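PDB 1WX1: nicotinate-nucleotide--dimethylbenzimidazole phosphoribosyltransferase from Thermus thermophilus HB8, which probably transfers the phosphoribosyl group of nicotinate mononucleotide to 5,6-dimethylbenzimidazole, giving alpha-ribazole 5'-phosphate for cobalamin biosynthesis. Local coordinates for residues G62-M74 / A160-A172. Sequence-based numbering, arbitrary orientation.
Sequences GVSAYPQEVTRQM and AGDMGIGNTTAAA
With chi1 at -57°, Thr71 turns OG1 beside its own backbone N and onto Ile165, whose CG1 also lies beside its backbone N while CG2 swings anti to it. The contact sits where strand 157-163 of the parallel sheet in this CobT-family enzyme gives way to helix 167-179, through a type II beta turn from Gly164 to Asn167. At the turn, Ile165 N donates to Thr71 OG1 at 3.0 Å, almost perfectly straight (178°); the same hydroxyl is hydrogen-bonded to Asp55 OD2, its strongest polar partner. Replacing Thr71 by an alanine removes the hydroxyl, which would probably leave the Ile165 N-H without this acceptor and Asp55 without a mate. Ile165 fills the bend of 62-74: CG2 packs 3.3 Å from Tyr66 O, and CD1 reaches Tyr66 CB and Val70 CB, its chain crossing that of Val70 at roughly a right angle. Deeper in, Met163, bent at chi2 and chi3, sets SD 3.6 Å from Met74 CB and CE against Thr71 CA. Asn167 ND2 donates to Asp162 OD2, while Asp162 OD1 accepts from the backbone N of Glu304, the predicted proton acceptor, which Met74 touches. Gly166, with positive phi, is the N-cap residue of helix 167-179. Beyond it Val63 CB rests 3.5 Å from Thr169 OG1. A water bridges Gln68 NE2, 2.9 Å away, to Ile165 O.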
# COMPACT_ATOMS: atom_id res chain seq x y z
N GLY A 62 -15.47 -22.53 -22.41
CA GLY A 62 -14.10 -22.18 -22.76
C GLY A 62 -13.73 -20.76 -22.38
O GLY A 62 -13.14 -20.03 -23.18
N VAL A 63 -14.08 -20.36 -21.16
CA VAL A 63 -13.80 -19.01 -20.70
C VAL A 63 -12.56 -18.91 -19.82
O VAL A 63 -12.22 -17.84 -19.33
CB VAL A 63 -15.00 -18.44 -19.91
CG1 VAL A 63 -16.23 -18.42 -20.81
CG2 VAL A 63 -15.27 -19.29 -18.66
N SER A 64 -11.88 -20.04 -19.63
CA SER A 64 -10.67 -20.07 -18.81
C SER A 64 -9.61 -21.01 -19.38
O SER A 64 -9.94 -22.08 -19.91
CB SER A 64 -11.01 -20.50 -17.38
OG SER A 64 -9.83 -20.59 -16.60
N ALA A 65 -8.35 -20.62 -19.26
CA ALA A 65 -7.23 -21.43 -19.75
C ALA A 65 -6.90 -22.54 -18.76
O ALA A 65 -6.23 -23.51 -19.10
CB ALA A 65 -6.00 -20.55 -19.96
N TYR A 66 -7.38 -22.40 -17.53
CA TYR A 66 -7.12 -23.39 -16.49
C TYR A 66 -8.25 -24.40 -16.35
O TYR A 66 -9.43 -24.05 -16.44
CB TYR A 66 -6.92 -22.69 -15.15
CG TYR A 66 -5.67 -21.85 -15.08
CD1 TYR A 66 -4.42 -22.45 -14.91
CD2 TYR A 66 -5.73 -20.46 -15.20
CE1 TYR A 66 -3.25 -21.68 -14.86
CE2 TYR A 66 -4.57 -19.69 -15.15
CZ TYR A 66 -3.34 -20.30 -14.98
OH TYR A 66 -2.19 -19.54 -14.93
N PRO A 67 -7.91 -25.68 -16.12
CA PRO A 67 -8.91 -26.73 -15.96
C PRO A 67 -9.64 -26.55 -14.62
O PRO A 67 -9.06 -26.06 -13.66
CB PRO A 67 -8.08 -28.01 -16.01
CG PRO A 67 -6.78 -27.58 -15.39
CD PRO A 67 -6.55 -26.24 -16.06
N GLN A 68 -10.90 -26.97 -14.58
CA GLN A 68 -11.73 -26.84 -13.40
C GLN A 68 -11.11 -27.38 -12.11
O GLN A 68 -11.33 -26.83 -11.03
CB GLN A 68 -13.08 -27.53 -13.65
CG GLN A 68 -14.09 -27.33 -12.54
CD GLN A 68 -15.49 -27.65 -13.00
OE1 GLN A 68 -15.84 -28.81 -13.24
NE2 GLN A 68 -16.32 -26.62 -13.12
N GLU A 69 -10.34 -28.46 -12.24
CA GLU A 69 -9.70 -29.11 -11.10
C GLU A 69 -8.83 -28.17 -10.27
O GLU A 69 -8.58 -28.44 -9.11
CB GLU A 69 -8.81 -30.27 -11.58
CG GLU A 69 -7.71 -29.86 -12.53
CD GLU A 69 -6.97 -31.01 -13.18
OE1 GLU A 69 -6.47 -31.90 -12.45
OE2 GLU A 69 -6.89 -31.02 -14.42
N VAL A 70 -8.37 -27.08 -10.88
CA VAL A 70 -7.51 -26.12 -10.18
C VAL A 70 -8.17 -25.49 -8.95
O VAL A 70 -7.48 -25.16 -7.98
CB VAL A 70 -7.04 -25.01 -11.15
CG1 VAL A 70 -6.28 -23.93 -10.38
CG2 VAL A 70 -6.11 -25.62 -12.21
N THR A 71 -9.49 -25.34 -8.97
CA THR A 71 -10.18 -24.76 -7.81
C THR A 71 -9.91 -25.61 -6.57
O THR A 71 -9.46 -25.11 -5.54
CB THR A 71 -11.71 -24.69 -8.04
OG1 THR A 71 -11.98 -23.94 -9.22
CG2 THR A 71 -12.39 -24.03 -6.85
N ARG A 72 -10.19 -26.91 -6.67
CA ARG A 72 -9.96 -27.81 -5.55
C ARG A 72 -8.48 -27.88 -5.16
O ARG A 72 -8.14 -27.89 -3.98
CB ARG A 72 -10.47 -29.21 -5.90
CG ARG A 72 -10.18 -30.23 -4.81
CD ARG A 72 -10.85 -31.57 -5.07
NE ARG A 72 -10.47 -32.52 -4.03
CZ ARG A 72 -9.29 -33.12 -3.96
NH1 ARG A 72 -8.36 -32.88 -4.87
NH2 ARG A 72 -9.02 -33.93 -2.95
N GLN A 73 -7.61 -27.94 -6.16
CA GLN A 73 -6.18 -28.01 -5.90
C GLN A 73 -5.71 -26.75 -5.19
O GLN A 73 -4.86 -26.81 -4.30
CB GLN A 73 -5.42 -28.20 -7.21
CG GLN A 73 -5.85 -29.44 -7.98
CD GLN A 73 -5.19 -29.52 -9.34
OE1 GLN A 73 -4.89 -28.50 -9.95
NE2 GLN A 73 -4.97 -30.74 -9.82
N MET A 74 -6.26 -25.60 -5.56
CA MET A 74 -5.86 -24.36 -4.92
C MET A 74 -6.38 -24.30 -3.49
O MET A 74 -5.72 -23.73 -2.63
CB MET A 74 -6.35 -23.15 -5.73
CG MET A 74 -5.45 -22.84 -6.93
SD MET A 74 -3.74 -22.49 -6.43
CE MET A 74 -3.98 -21.00 -5.42
N ALA A 160 -12.94 -10.54 2.14
CA ALA A 160 -13.42 -11.77 1.54
C ALA A 160 -12.47 -12.07 0.39
O ALA A 160 -11.87 -11.16 -0.19
CB ALA A 160 -14.85 -11.61 1.03
N GLY A 161 -12.33 -13.36 0.08
CA GLY A 161 -11.48 -13.78 -1.01
C GLY A 161 -12.27 -14.76 -1.86
O GLY A 161 -13.26 -15.34 -1.39
N ASP A 162 -11.85 -14.95 -3.10
CA ASP A 162 -12.55 -15.86 -4.01
C ASP A 162 -11.60 -16.87 -4.63
O ASP A 162 -10.43 -16.61 -4.84
CB ASP A 162 -13.16 -15.07 -5.16
CG ASP A 162 -12.09 -14.46 -6.06
OD1 ASP A 162 -11.32 -13.60 -5.57
OD2 ASP A 162 -12.01 -14.85 -7.25
N MET A 163 -12.13 -18.05 -4.93
CA MET A 163 -11.35 -19.08 -5.62
C MET A 163 -12.36 -19.90 -6.39
O MET A 163 -13.21 -20.58 -5.81
CB MET A 163 -10.58 -19.96 -4.64
CG MET A 163 -9.67 -20.99 -5.34
SD MET A 163 -8.41 -20.28 -6.48
CE MET A 163 -8.78 -21.14 -8.03
N GLY A 164 -12.28 -19.81 -7.71
CA GLY A 164 -13.20 -20.56 -8.55
C GLY A 164 -12.88 -20.34 -10.01
O GLY A 164 -13.05 -19.24 -10.52
N ILE A 165 -12.41 -21.38 -10.68
CA ILE A 165 -12.08 -21.28 -12.10
C ILE A 165 -13.34 -20.89 -12.86
O ILE A 165 -14.38 -21.52 -12.70
CB ILE A 165 -11.52 -22.62 -12.65
CG1 ILE A 165 -10.20 -22.96 -11.95
CG2 ILE A 165 -11.32 -22.53 -14.15
CD1 ILE A 165 -9.15 -21.88 -12.06
N GLY A 166 -13.24 -19.84 -13.66
CA GLY A 166 -14.38 -19.36 -14.43
C GLY A 166 -15.25 -18.37 -13.68
O GLY A 166 -16.26 -17.92 -14.21
N ASN A 167 -14.86 -17.99 -12.47
CA ASN A 167 -15.72 -17.08 -11.72
C ASN A 167 -15.72 -15.62 -12.19
O ASN A 167 -16.58 -14.85 -11.78
CB ASN A 167 -15.44 -17.18 -10.21
CG ASN A 167 -14.17 -16.48 -9.78
OD1 ASN A 167 -13.41 -15.96 -10.60
ND2 ASN A 167 -13.94 -16.46 -8.48
N THR A 168 -14.80 -15.24 -13.07
CA THR A 168 -14.82 -13.86 -13.55
C THR A 168 -15.98 -13.71 -14.54
O THR A 168 -16.49 -12.61 -14.74
CB THR A 168 -13.48 -13.46 -14.24
OG1 THR A 168 -13.31 -14.22 -15.43
CG2 THR A 168 -12.31 -13.72 -13.30
N THR A 169 -16.41 -14.81 -15.13
CA THR A 169 -17.54 -14.76 -16.05
C THR A 169 -18.81 -14.64 -15.22
O THR A 169 -19.68 -13.82 -15.52
CB THR A 169 -17.60 -16.01 -16.95
OG1 THR A 169 -16.45 -16.04 -17.79
CG2 THR A 169 -18.84 -15.98 -17.84
N ALA A 170 -18.91 -15.44 -14.16
CA ALA A 170 -20.07 -15.38 -13.27
C ALA A 170 -20.12 -14.00 -12.60
O ALA A 170 -21.19 -13.44 -12.41
CB ALA A 170 -19.98 -16.48 -12.20
N ALA A 171 -18.95 -13.47 -12.26
CA ALA A 171 -18.88 -12.15 -11.62
C ALA A 171 -19.35 -11.07 -12.60
O ALA A 171 -20.02 -10.12 -12.20
CB ALA A 171 -17.46 -11.87 -11.16
N ALA A 172 -18.98 -11.22 -13.87
CA ALA A 172 -19.38 -10.26 -14.89
C ALA A 172 -20.89 -10.29 -15.09
O ALA A 172 -21.53 -9.24 -15.21
CB ALA A 172 -18.68 -10.57 -16.21
O HOH W 1 -14.09 -16.66 -16.77
O HOH W 2 -14.95 -24.23 -12.07